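Local structure of WZI (Escherichia coli, 2YNK) at residues P154-S159 with Y326-D331; L160-A165 with S231-W236; N268-F273 with Q292-D297; S304-L309 with R333-R338. The protein is an outer-membrane beta-barrel lectin that binds carbohydrate and underpins assembly of the group 1 capsule on the cell surface. All coordinates share one frame; numbering follows the deposited sequence.

Contact 1: P154-S159 with Y326-D331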
loop_
_atom_site.group_PDB
_atom_site.type_symbol
_atom_site.label_atom_id
_atom_site.label_comp_id
_atom_site.label_asym_id
_atom_site.label_seq_id
_atom_site.Cartn_x
_atom_site.Cartn_y
_atom_site.Cartn_z
ATOM N N PRO A 154 4.154 7.368 -2.108
ATOM C CA PRO A 154 3.095 8.292 -1.741
ATOM C C PRO A 154 1.804 8.123 -2.524
ATOM O O PRO A 154 0.833 8.842 -2.268
ATOM C CB PRO A 154 3.714 9.646 -2.062
ATOM C CG PRO A 154 4.579 9.365 -3.241
ATOM C CD PRO A 154 5.045 7.943 -3.129
ATOM N N GLY A 155 1.779 7.181 -3.457
ATOM C CA GLY A 155 0.617 6.999 -4.301
ATOM C C GLY A 155 -0.532 6.406 -3.529
ATOM O O GLY A 155 -0.323 5.730 -2.519
ATOM N N TYR A 156 -1.745 6.673 -4.015
ATOM C CA TYR A 156 -2.963 6.115 -3.445
ATOM C C TYR A 156 -3.499 4.953 -4.275
ATOM O O TYR A 156 -4.163 4.062 -3.749
ATOM C CB TYR A 156 -4.027 7.205 -3.302
ATOM C CG TYR A 156 -3.768 8.134 -2.135
ATOM C CD1 TYR A 156 -4.053 7.738 -0.839
ATOM C CD2 TYR A 156 -3.211 9.392 -2.327
ATOM C CE1 TYR A 156 -3.812 8.576 0.240
ATOM C CE2 TYR A 156 -2.969 10.239 -1.258
ATOM C CZ TYR A 156 -3.275 9.826 0.028
ATOM O OH TYR A 156 -3.027 10.641 1.101
ATOM N N GLU A 157 -3.205 4.966 -5.568
ATOM C CA GLU A 157 -3.741 3.962 -6.487
ATOM C C GLU A 157 -2.799 2.760 -6.652
ATOM O O GLU A 157 -3.228 1.673 -7.037
ATOM C CB GLU A 157 -4.018 4.599 -7.843
ATOM C CG GLU A 157 -5.296 4.085 -8.490
ATOM C CD GLU A 157 -6.534 4.746 -7.925
ATOM O OE1 GLU A 157 -6.484 5.967 -7.673
ATOM O OE2 GLU A 157 -7.554 4.051 -7.741
ATOM N N GLY A 158 -1.522 2.969 -6.341
ATOM C CA GLY A 158 -0.497 1.955 -6.526
ATOM C C GLY A 158 0.873 2.408 -6.057
ATOM O O GLY A 158 1.121 3.605 -5.878
ATOM N N SER A 159 1.741 1.438 -5.805
ATOM C CA SER A 159 3.173 1.661 -5.782
ATOM C C SER A 159 3.767 1.047 -7.041
ATOM O O SER A 159 3.406 -0.054 -7.420
ATOM C CB SER A 159 3.811 1.002 -4.572
ATOM O OG SER A 159 5.216 0.896 -4.767
ATOM N N TYR A 326 -8.028 12.992 -4.297
ATOM C CA TYR A 326 -6.769 12.918 -5.021
ATOM C C TYR A 326 -7.009 12.761 -6.518
ATOM O O TYR A 326 -8.056 12.278 -6.946
ATOM C CB TYR A 326 -5.869 11.800 -4.465
ATOM C CG TYR A 326 -6.367 10.393 -4.707
ATOM C CD1 TYR A 326 -6.416 9.863 -5.994
ATOM C CD2 TYR A 326 -6.760 9.577 -3.657
ATOM C CE1 TYR A 326 -6.865 8.580 -6.229
ATOM C CE2 TYR A 326 -7.209 8.289 -3.885
ATOM C CZ TYR A 326 -7.261 7.797 -5.178
ATOM O OH TYR A 326 -7.714 6.518 -5.435
ATOM N N LEU A 327 -6.038 13.202 -7.304
ATOM C CA LEU A 327 -6.035 12.973 -8.740
ATOM C C LEU A 327 -4.655 12.430 -9.067
ATOM O O LEU A 327 -3.649 13.057 -8.727
ATOM C CB LEU A 327 -6.327 14.262 -9.506
ATOM C CG LEU A 327 -6.583 14.109 -11.010
ATOM C CD1 LEU A 327 -7.646 13.052 -11.280
ATOM C CD2 LEU A 327 -6.989 15.432 -11.654
ATOM N N GLU A 328 -4.605 11.258 -9.701
ATOM C CA GLU A 328 -3.363 10.508 -9.809
ATOM C C GLU A 328 -3.196 9.864 -11.197
ATOM O O GLU A 328 -4.135 9.257 -11.720
ATOM C CB GLU A 328 -3.340 9.444 -8.703
ATOM C CG GLU A 328 -1.983 8.791 -8.478
ATOM C CD GLU A 328 -1.925 7.939 -7.222
ATOM O OE1 GLU A 328 -2.477 8.355 -6.181
ATOM O OE2 GLU A 328 -1.312 6.848 -7.264
ATOM N N ALA A 329 -2.003 10.000 -11.784
ATOM C CA ALA A 329 -1.701 9.434 -13.110
ATOM C C ALA A 329 -0.539 8.445 -13.038
ATOM O O ALA A 329 0.462 8.731 -12.388
ATOM C CB ALA A 329 -1.389 10.540 -14.107
ATOM N N HIS A 330 -0.684 7.282 -13.679
ATOM C CA HIS A 330 0.379 6.271 -13.732
ATOM C C HIS A 330 0.758 5.964 -15.149
ATOM O O HIS A 330 -0.076 6.022 -16.045
ATOM C CB HIS A 330 -0.091 4.962 -13.115
ATOM C CG HIS A 330 -0.362 5.021 -11.632
ATOM N ND1 HIS A 330 -0.473 3.914 -10.892
ATOM C CD2 HIS A 330 -0.535 6.096 -10.758
ATOM C CE1 HIS A 330 -0.718 4.251 -9.616
ATOM N NE2 HIS A 330 -0.756 5.586 -9.538
ATOM N N ASP A 331 2.019 5.601 -15.364
ATOM C CA ASP A 331 2.450 5.042 -16.646
ATOM C C ASP A 331 3.481 3.944 -16.408
ATOM O O ASP A 331 4.621 4.218 -16.033
ATOM C CB ASP A 331 3.023 6.134 -17.561
ATOM C CG ASP A 331 3.286 5.634 -18.981
ATOM O OD1 ASP A 331 4.037 4.647 -19.125
ATOM O OD2 ASP A 331 2.756 6.229 -19.954
#
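Tyr156 N and Glu157 N, successive amides of the loop 154-159, both meet the carboxylate of Glu328 on the inner side of strand 326-331. Tyr156 N reaches Glu328 OE1 at 2.8 Å, on the lone pair syn to the other oxygen, while Glu157 N comes to Glu328 OE2 at 3.2 Å from 40° above the carboxylate plane. Glu328 OE2 also accepts from His330 NE2, 2.7 Å away in a nearly straight bond that lies in the imidazole plane. With Tyr290 OH on OE1 and Asp361 on His330 ND1, the buried carboxylate is gripped at both oxygens and its rotation should be well fixed. A second acid-hydroxyl pair sits beside it: Tyr326 OH donates to Glu157 OE1 at 2.6 Å, and Glu157 OE2 forms a salt bridge to Arg387.

Aromatic packing adds to this. The Tyr156 and Tyr326 rings are almost parallel (3°) but slid apart with little overlap, so it is Tyr156 CB that sits over the Tyr326 face, a CH-pi contact 3.7 Å from the centroid. Tyr156 OH goes on to Glu313. One carboxylate of the beta-barrel wall thus takes two successive loop amides, tying the loop to strand 322-331.

Contact 2: L160-A165 with S231-W236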
loop_
_atom_site.group_PDB
_atom_site.type_symbol
_atom_site.label_atom_id
_atom_site.label_comp_id
_atom_site.label_asym_id
_atom_site.label_seq_id
_atom_site.Cartn_x
_atom_site.Cartn_y
_atom_site.Cartn_z
ATOM N N LEU A 160 4.701 1.741 -7.669
ATOM C CA LEU A 160 5.346 1.222 -8.870
ATOM C C LEU A 160 6.383 0.147 -8.566
ATOM O O LEU A 160 6.874 -0.511 -9.497
ATOM C CB LEU A 160 6.036 2.344 -9.648
ATOM C CG LEU A 160 5.178 3.501 -10.159
ATOM C CD1 LEU A 160 6.090 4.570 -10.759
ATOM C CD2 LEU A 160 4.139 3.035 -11.165
ATOM N N ILE A 161 6.714 -0.040 -7.287
ATOM C CA ILE A 161 7.821 -0.924 -6.903
ATOM C C ILE A 161 7.447 -2.009 -5.903
ATOM O O ILE A 161 7.866 -3.144 -6.058
ATOM C CB ILE A 161 9.010 -0.116 -6.343
ATOM C CG1 ILE A 161 10.216 -1.042 -6.125
ATOM C CG2 ILE A 161 8.611 0.627 -5.068
ATOM C CD1 ILE A 161 11.560 -0.353 -6.239
ATOM N N ARG A 162 6.697 -1.656 -4.863
ATOM C CA ARG A 162 6.190 -2.638 -3.919
ATOM C C ARG A 162 4.851 -2.190 -3.375
ATOM O O ARG A 162 4.772 -1.323 -2.497
ATOM C CB ARG A 162 7.171 -2.901 -2.776
ATOM C CG ARG A 162 8.276 -3.898 -3.121
ATOM C CD ARG A 162 7.777 -5.329 -3.340
ATOM N NE ARG A 162 7.136 -5.877 -2.143
ATOM C CZ ARG A 162 5.822 -5.985 -1.956
ATOM N NH1 ARG A 162 4.942 -5.616 -2.894
ATOM N NH2 ARG A 162 5.375 -6.472 -0.802
ATOM N N GLY A 163 3.801 -2.800 -3.913
ATOM C CA GLY A 163 2.454 -2.528 -3.492
ATOM C C GLY A 163 1.791 -3.711 -2.821
ATOM O O GLY A 163 2.436 -4.541 -2.179
ATOM N N ASP A 164 0.496 -3.806 -3.088
ATOM C CA ASP A 164 -0.502 -4.392 -2.222
ATOM C C ASP A 164 -1.407 -5.360 -2.948
ATOM O O ASP A 164 -2.324 -5.900 -2.334
ATOM C CB ASP A 164 -1.400 -3.223 -1.837
ATOM C CG ASP A 164 -1.938 -3.321 -0.470
ATOM O OD1 ASP A 164 -1.315 -3.987 0.380
ATOM O OD2 ASP A 164 -2.978 -2.686 -0.245
ATOM N N ALA A 165 -1.160 -5.552 -4.252
ATOM C CA ALA A 165 -2.134 -6.081 -5.197
ATOM C C ALA A 165 -1.801 -7.523 -5.548
ATOM O O ALA A 165 -1.613 -7.872 -6.722
ATOM C CB ALA A 165 -2.124 -5.214 -6.449
ATOM N N SER A 231 14.171 3.792 -3.112
ATOM C CA SER A 231 13.936 2.379 -2.851
ATOM C C SER A 231 14.485 1.476 -3.948
ATOM O O SER A 231 14.522 1.840 -5.139
ATOM C CB SER A 231 12.449 2.100 -2.609
ATOM O OG SER A 231 11.611 2.858 -3.458
ATOM N N ARG A 232 14.912 0.292 -3.518
ATOM C CA ARG A 232 15.517 -0.685 -4.395
ATOM C C ARG A 232 15.002 -2.091 -4.053
ATOM O O ARG A 232 14.798 -2.429 -2.890
ATOM C CB ARG A 232 17.036 -0.590 -4.257
ATOM C CG ARG A 232 17.839 -1.409 -5.251
ATOM C CD ARG A 232 19.316 -1.055 -5.145
ATOM N NE ARG A 232 20.199 -2.177 -5.481
ATOM C CZ ARG A 232 20.523 -2.561 -6.718
ATOM N NH1 ARG A 232 20.031 -1.934 -7.788
ATOM N NH2 ARG A 232 21.345 -3.587 -6.888
ATOM N N ILE A 233 14.777 -2.891 -5.087
ATOM C CA ILE A 233 14.329 -4.278 -4.954
ATOM C C ILE A 233 15.156 -5.150 -5.880
ATOM O O ILE A 233 15.388 -4.775 -7.030
ATOM C CB ILE A 233 12.848 -4.415 -5.366
ATOM C CG1 ILE A 233 11.928 -4.245 -4.163
ATOM C CG2 ILE A 233 12.574 -5.769 -5.994
ATOM C CD1 ILE A 233 11.968 -5.407 -3.197
HETATM N N MSE A 234 15.605 -6.304 -5.401
HETATM C CA MSE A 234 16.197 -7.281 -6.315
HETATM C C MSE A 234 15.506 -8.618 -6.214
HETATM O O MSE A 234 15.226 -9.121 -5.128
HETATM C CB MSE A 234 17.711 -7.415 -6.167
HETATM C CG MSE A 234 18.161 -7.690 -4.748
HETATM SE SE MSE A 234 20.052 -8.244 -4.784
HETATM C CE MSE A 234 20.495 -7.422 -3.038
ATOM N N GLN A 235 15.214 -9.188 -7.377
ATOM C CA GLN A 235 14.654 -10.529 -7.486
ATOM C C GLN A 235 15.836 -11.479 -7.640
ATOM O O GLN A 235 16.580 -11.385 -8.609
ATOM C CB GLN A 235 13.725 -10.591 -8.693
ATOM C CG GLN A 235 12.678 -11.685 -8.656
ATOM C CD GLN A 235 11.615 -11.511 -9.728
ATOM O OE1 GLN A 235 10.590 -12.204 -9.721
ATOM N NE2 GLN A 235 11.849 -10.585 -10.655
ATOM N N TRP A 236 16.011 -12.385 -6.685
ATOM C CA TRP A 236 17.280 -13.082 -6.510
ATOM C C TRP A 236 17.060 -14.463 -5.939
ATOM O O TRP A 236 16.040 -14.721 -5.310
ATOM C CB TRP A 236 18.170 -12.223 -5.608
ATOM C CG TRP A 236 19.501 -12.824 -5.235
ATOM C CD1 TRP A 236 20.700 -12.742 -5.932
ATOM C CD2 TRP A 236 19.810 -13.607 -4.042
ATOM N NE1 TRP A 236 21.694 -13.415 -5.275
ATOM C CE2 TRP A 236 21.223 -13.958 -4.137
ATOM C CE3 TRP A 236 19.077 -14.045 -2.946
ATOM C CZ2 TRP A 236 21.854 -14.714 -3.169
ATOM C CZ3 TRP A 236 19.724 -14.809 -1.970
ATOM C CH2 TRP A 236 21.079 -15.135 -2.079
#
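Ile161 and Ile233 approach each other obliquely, their CG1 atoms 4.1 Å apart, and Arg162 completes the apolar contact by laying its aliphatic part across Ile233 at about a right angle. In that crossing Arg162 CG is 3.8 Å from Ile233 CG1, with Ile233 CD1 a little farther off toward Arg162 CD. Ile161 has CG1 anti to the backbone N (chi1 -173°), and Ile161 CD1 at the end of that branch comes to 3.8 Å from Ser231 O. The other branch, Ile161 CG2, rests 4.1 Å from Ser231 OG. The contact is thus mainly one of methyl and methylene groups against the strand, with modest buried area.

The arginine uses its hydrocarbon stem here and carries its charge away: the chain bends at both chi2 and chi3, and Arg162 NH1 bonds to Gly163 O at 2.8 Å, that oxygen lying 28° out of the guanidinium plane. Leu359 O takes NH1 as well, and NH2 goes to Gln150, so the buried guanidinium has several oxygen partners.

Around the contact, Trp152 of strand 151-152 packs on Ile161, Arg162 and Ser231. Strand 226-236 itself runs between strands 212-221 and 268-278 in the barrel wall, the former placing Ile213 against Ile233.

Contact 3: N268-F273 with Q292-D297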
loop_
_atom_site.group_PDB
_atom_site.type_symbol
_atom_site.label_atom_id
_atom_site.label_comp_id
_atom_site.label_asym_id
_atom_site.label_seq_id
_atom_site.Cartn_x
_atom_site.Cartn_y
_atom_site.Cartn_z
ATOM N N ASN A 268 17.348 -9.824 -10.769
ATOM C CA ASN A 268 16.602 -8.755 -11.459
ATOM C C ASN A 268 16.313 -7.597 -10.494
ATOM O O ASN A 268 15.778 -7.819 -9.417
ATOM C CB ASN A 268 15.280 -9.292 -12.007
ATOM C CG ASN A 268 14.398 -8.212 -12.631
ATOM O OD1 ASN A 268 13.180 -8.334 -12.611
ATOM N ND2 ASN A 268 14.998 -7.174 -13.200
ATOM N N GLN A 269 16.642 -6.372 -10.907
ATOM C CA GLN A 269 16.556 -5.198 -10.051
ATOM C C GLN A 269 15.418 -4.267 -10.461
ATOM O O GLN A 269 15.048 -4.184 -11.643
ATOM C CB GLN A 269 17.883 -4.417 -10.077
ATOM C CG GLN A 269 18.985 -4.965 -9.168
ATOM C CD GLN A 269 19.543 -6.301 -9.637
ATOM O OE1 GLN A 269 19.425 -7.327 -8.943
ATOM N NE2 GLN A 269 20.149 -6.301 -10.827
ATOM N N LEU A 270 14.866 -3.585 -9.456
ATOM C CA LEU A 270 14.029 -2.403 -9.650
ATOM C C LEU A 270 14.468 -1.338 -8.644
ATOM O O LEU A 270 14.808 -1.652 -7.510
ATOM C CB LEU A 270 12.543 -2.728 -9.476
ATOM C CG LEU A 270 11.864 -3.368 -10.690
ATOM C CD1 LEU A 270 12.008 -4.880 -10.644
ATOM C CD2 LEU A 270 10.403 -2.975 -10.767
ATOM N N ALA A 271 14.470 -0.079 -9.064
ATOM C CA ALA A 271 14.997 0.996 -8.219
ATOM C C ALA A 271 14.509 2.363 -8.687
ATOM O O ALA A 271 14.397 2.615 -9.882
ATOM C CB ALA A 271 16.518 0.949 -8.188
ATOM N N GLY A 272 14.204 3.233 -7.731
ATOM C CA GLY A 272 13.756 4.572 -8.057
ATOM C C GLY A 272 13.520 5.480 -6.867
ATOM O O GLY A 272 13.823 5.129 -5.731
ATOM N N PHE A 273 12.960 6.654 -7.150
ATOM C CA PHE A 273 12.747 7.691 -6.148
ATOM C C PHE A 273 11.292 8.116 -6.112
ATOM O O PHE A 273 10.552 7.943 -7.085
ATOM C CB PHE A 273 13.609 8.919 -6.445
ATOM C CG PHE A 273 15.051 8.602 -6.703
ATOM C CD1 PHE A 273 15.872 8.170 -5.676
ATOM C CD2 PHE A 273 15.591 8.742 -7.970
ATOM C CE1 PHE A 273 17.210 7.882 -5.902
ATOM C CE2 PHE A 273 16.923 8.447 -8.211
ATOM C CZ PHE A 273 17.736 8.016 -7.174
ATOM N N GLN A 292 6.519 9.523 -8.260
ATOM C CA GLN A 292 7.366 8.351 -8.072
ATOM C C GLN A 292 7.903 7.894 -9.417
ATOM O O GLN A 292 7.158 7.839 -10.402
ATOM C CB GLN A 292 6.569 7.222 -7.407
ATOM C CG GLN A 292 7.361 5.943 -7.163
ATOM C CD GLN A 292 6.580 4.911 -6.367
ATOM O OE1 GLN A 292 5.486 4.504 -6.763
ATOM N NE2 GLN A 292 7.141 4.485 -5.236
HETATM N N MSE A 293 9.192 7.575 -9.457
HETATM C CA MSE A 293 9.834 7.143 -10.695
HETATM C C MSE A 293 10.674 5.931 -10.426
HETATM O O MSE A 293 11.775 6.048 -9.910
HETATM C CB MSE A 293 10.691 8.276 -11.253
HETATM C CG MSE A 293 11.289 7.920 -12.615
HETATM SE SE MSE A 293 12.720 9.198 -13.076
HETATM C CE MSE A 293 12.880 8.833 -15.006
ATOM N N ILE A 294 10.159 4.757 -10.782
ATOM C CA ILE A 294 10.911 3.515 -10.641
ATOM C C ILE A 294 11.369 3.035 -12.002
ATOM O O ILE A 294 10.603 3.078 -12.960
ATOM C CB ILE A 294 10.068 2.409 -10.015
ATOM C CG1 ILE A 294 9.575 2.843 -8.640
ATOM C CG2 ILE A 294 10.892 1.139 -9.901
ATOM C CD1 ILE A 294 10.676 2.981 -7.614
ATOM N N GLY A 295 12.618 2.579 -12.074
ATOM C CA GLY A 295 13.213 2.108 -13.326
ATOM C C GLY A 295 13.589 0.640 -13.271
ATOM O O GLY A 295 13.813 0.093 -12.192
ATOM N N GLU A 296 13.664 0.004 -14.436
ATOM C CA GLU A 296 13.996 -1.414 -14.512
ATOM C C GLU A 296 15.501 -1.685 -14.587
ATOM O O GLU A 296 15.957 -2.742 -14.150
ATOM C CB GLU A 296 13.269 -2.064 -15.686
ATOM C CG GLU A 296 11.834 -2.456 -15.358
ATOM C CD GLU A 296 11.721 -3.736 -14.545
ATOM O OE1 GLU A 296 12.754 -4.272 -14.076
ATOM O OE2 GLU A 296 10.578 -4.206 -14.375
ATOM N N ASP A 297 16.256 -0.733 -15.131
ATOM C CA ASP A 297 17.722 -0.788 -15.164
ATOM C C ASP A 297 18.296 0.363 -14.326
ATOM O O ASP A 297 17.613 1.369 -14.106
ATOM C CB ASP A 297 18.229 -0.664 -16.607
ATOM C CG ASP A 297 17.507 -1.595 -17.572
ATOM O OD1 ASP A 297 17.236 -2.751 -17.201
ATOM O OD2 ASP A 297 17.219 -1.171 -18.711
#
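Two neighbouring antiparallel strands of the Wzi barrel wall meet here, joined by a ladder of backbone hydrogen bonds until the second chain turns a corner. Ala271 pairs with Gly295 and Phe273 with Met293 as hydrogen-bonded pairs, and Gly272 faces Ile294 in the non-hydrogen-bonded pair between them. Gly295 N to Ala271 O is 2.8 Å and Met293 N to Phe273 O is also 2.8 Å, the latter nearly along the C=O axis. The return bonds, from Ala271 N to Gly295 O and from Phe273 N to Met293 O, are longer.

In the middle pair Gly272 CA and Ile294 CA are 4.0 Å apart. The chi1 of Ile294 (-59°) sets CG1 anti to the carbonyl carbon. Ile294 CD1 lies 3.5 Å from Gly272 CA, and on the other branch Ile294 CG2 is 4.2 Å from Leu270 CB.

Past the ladder, Leu270 and Glu296 lie side by side, pointing the same way, with Leu270 CD1 3.6 Å from Glu296 OE1. The acid's other oxygen, OE2, accepts from Tyr343 N. At the other end of the segment, Gln292 OE1 accepts from Leu160 N of the 160-165 loop, and NE2 donates to Trp152 O of strand 151-152. Glu296 and Asp297 together face Ser304 on the following chain, a classic beta bulge at the corner of this strand. Sequential strands zipped into an up-and-down antiparallel meander are characteristic of outer-membrane beta-barrels.

Contact 4: S304-L309 with R333-R338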
loop_
_atom_site.group_PDB
_atom_site.type_symbol
_atom_site.label_atom_id
_atom_site.label_comp_id
_atom_site.label_asym_id
_atom_site.label_seq_id
_atom_site.Cartn_x
_atom_site.Cartn_y
_atom_site.Cartn_z
ATOM N N SER A 304 16.969 3.763 -15.144
ATOM C CA SER A 304 16.586 3.838 -16.559
ATOM C C SER A 304 15.382 2.922 -16.817
ATOM O O SER A 304 14.922 2.224 -15.910
ATOM C CB SER A 304 17.753 3.409 -17.446
ATOM O OG SER A 304 18.992 3.781 -16.870
ATOM N N ALA A 305 14.886 2.912 -18.054
ATOM C CA ALA A 305 13.711 2.110 -18.425
ATOM C C ALA A 305 12.581 2.373 -17.425
ATOM O O ALA A 305 12.045 1.451 -16.797
ATOM C CB ALA A 305 14.071 0.639 -18.478
ATOM N N ASN A 306 12.226 3.654 -17.315
ATOM C CA ASN A 306 11.477 4.178 -16.175
ATOM C C ASN A 306 9.961 4.171 -16.306
ATOM O O ASN A 306 9.408 4.572 -17.321
ATOM C CB ASN A 306 11.929 5.610 -15.872
ATOM C CG ASN A 306 13.305 5.660 -15.257
ATOM O OD1 ASN A 306 13.513 5.178 -14.146
ATOM N ND2 ASN A 306 14.252 6.248 -15.970
HETATM N N MSE A 307 9.309 3.721 -15.238
HETATM C CA MSE A 307 7.863 3.848 -15.074
HETATM C C MSE A 307 7.607 5.072 -14.249
HETATM O O MSE A 307 8.402 5.412 -13.377
HETATM C CB MSE A 307 7.315 2.611 -14.373
HETATM C CG MSE A 307 7.569 1.391 -15.252
HETATM SE SE MSE A 307 7.066 -0.232 -14.280
HETATM C CE MSE A 307 8.602 -0.318 -13.047
ATOM N N PHE A 308 6.489 5.736 -14.515
ATOM C CA PHE A 308 6.184 7.010 -13.890
ATOM C C PHE A 308 4.854 7.018 -13.153
ATOM O O PHE A 308 3.918 6.275 -13.489
ATOM C CB PHE A 308 6.178 8.107 -14.940
ATOM C CG PHE A 308 7.525 8.377 -15.524
ATOM C CD1 PHE A 308 7.973 7.659 -16.628
ATOM C CD2 PHE A 308 8.353 9.344 -14.967
ATOM C CE1 PHE A 308 9.220 7.907 -17.174
ATOM C CE2 PHE A 308 9.601 9.597 -15.509
ATOM C CZ PHE A 308 10.035 8.876 -16.614
ATOM N N LEU A 309 4.795 7.882 -12.145
ATOM C CA LEU A 309 3.600 8.078 -11.347
ATOM C C LEU A 309 3.624 9.479 -10.748
ATOM O O LEU A 309 4.656 9.929 -10.256
ATOM C CB LEU A 309 3.541 7.030 -10.251
ATOM C CG LEU A 309 2.483 7.183 -9.156
ATOM C CD1 LEU A 309 2.170 5.801 -8.592
ATOM C CD2 LEU A 309 2.916 8.165 -8.059
ATOM N N ARG A 333 4.503 1.756 -18.771
ATOM C CA ARG A 333 5.320 1.446 -19.937
ATOM C C ARG A 333 6.770 1.821 -19.633
ATOM O O ARG A 333 7.064 2.385 -18.576
ATOM C CB ARG A 333 4.830 2.221 -21.163
ATOM C CG ARG A 333 3.410 1.880 -21.587
ATOM C CD ARG A 333 2.952 2.744 -22.746
ATOM N NE ARG A 333 2.690 4.114 -22.318
ATOM C CZ ARG A 333 2.372 5.108 -23.141
ATOM N NH1 ARG A 333 2.268 4.900 -24.452
ATOM N NH2 ARG A 333 2.156 6.320 -22.647
ATOM N N THR A 334 7.673 1.505 -20.555
ATOM C CA THR A 334 9.058 1.946 -20.443
ATOM C C THR A 334 9.237 3.272 -21.179
ATOM O O THR A 334 9.073 3.350 -22.407
ATOM C CB THR A 334 10.033 0.886 -20.960
ATOM O OG1 THR A 334 10.176 -0.131 -19.960
ATOM C CG2 THR A 334 11.397 1.503 -21.244
ATOM N N ASN A 335 9.559 4.309 -20.406
ATOM C CA ASN A 335 9.643 5.672 -20.909
ATOM C C ASN A 335 8.404 6.083 -21.699
ATOM O O ASN A 335 8.510 6.717 -22.741
ATOM C CB ASN A 335 10.899 5.850 -21.762
ATOM C CG ASN A 335 12.167 5.496 -21.015
ATOM O OD1 ASN A 335 12.285 5.742 -19.810
ATOM N ND2 ASN A 335 13.132 4.931 -21.730
HETATM N N MSE A 336 7.230 5.708 -21.199
HETATM C CA MSE A 336 5.961 6.135 -21.780
HETATM C C MSE A 336 5.871 5.889 -23.262
HETATM O O MSE A 336 5.311 6.699 -23.991
HETATM C CB MSE A 336 5.763 7.624 -21.514
HETATM C CG MSE A 336 6.133 8.021 -20.093
HETATM SE SE MSE A 336 5.367 9.795 -19.698
HETATM C CE MSE A 336 7.006 10.855 -20.023
ATOM N N SER A 337 6.413 4.769 -23.725
ATOM C CA SER A 337 6.369 4.441 -25.144
ATOM C C SER A 337 6.594 2.957 -25.381
ATOM O O SER A 337 5.725 2.264 -25.913
ATOM C CB SER A 337 7.425 5.244 -25.899
ATOM O OG SER A 337 8.713 5.022 -25.350
ATOM N N ARG A 338 7.766 2.478 -24.978
ATOM C CA ARG A 338 8.181 1.094 -25.226
ATOM C C ARG A 338 7.379 0.141 -24.343
ATOM O O ARG A 338 7.131 0.435 -23.169
ATOM C CB ARG A 338 9.690 0.972 -24.968
ATOM C CG ARG A 338 10.283 -0.426 -24.916
ATOM C CD ARG A 338 11.780 -0.312 -24.653
ATOM N NE ARG A 338 12.402 -1.567 -24.231
ATOM C CZ ARG A 338 13.637 -1.673 -23.729
ATOM N NH1 ARG A 338 14.413 -0.599 -23.568
ATOM N NH2 ARG A 338 14.101 -2.867 -23.374
#
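Asn306 and Asn335 exchange two hydrogen bonds, one from backbone to backbone and one using a side chain. Asn335 N donates to Asn306 O at 3.1 Å. In the other direction Asn306 N reaches Asn335 OD1 at 3.3 Å, coming from 49° above the plane of the side-chain carbonyl. Chi1 of Asn335 (-57°) turns CG beside its own backbone N. The side-chain amide of Asn306 is used differently, its ND2 donating to Pro303 O.

Within 333-338 the chain curls back on itself. Thr334 O accepts from both Ser337 N and Arg338 N, the latter at 3.0 Å, and Thr334 N donates to Arg338 O; Ser337 and Arg338 opposite Thr334 form a classic beta bulge, in the loop that follows barrel strand 322-331. Ser337 OG gives its proton to Asn335 O, and Thr334 OG1 has a weak hydrogen bond with Ser342 OG. The guanidinium of Arg333 has one face under Met336 O, and NH2 forms a salt bridge to Asp331. Arg333 O lies 3.5 Å from Met307 CG.

Apolar groups close the remainder. Thr334 CG2 packs 3.7 Å from Ala305 CA. The selenomethionine Met336 crosses Phe308 at about a right angle: Met336 CG is 3.9 Å from Phe308 CD1, and Met336 SE stands obliquely 5.1 Å from the Phe308 ring centroid, a Met-aromatic contact.

Contacts 3 and 4 continue one sheet: their centres are about 10 Å apart, and Met307 N lies 2.7 Å from Ile294 O where strands 287-295 and 306-317 run together. Contact 2 joins that sheet at the other edge of contact 3, with Ile233 N 2.7 Å from Leu270 O and centres about 9 Å apart. Contact 1 reaches contact 4 through Asp331 N and Phe308 O, 2.8 Å apart. The loop 154-165 supplies one segment each to contacts 1 and 2, and its Leu160 packs on Leu309 of contact 4. A bound hexane touches Ser231 of contact 2, whereas the side chain of Glu157 in contact 1 lies about 13 Å from a bound hexane.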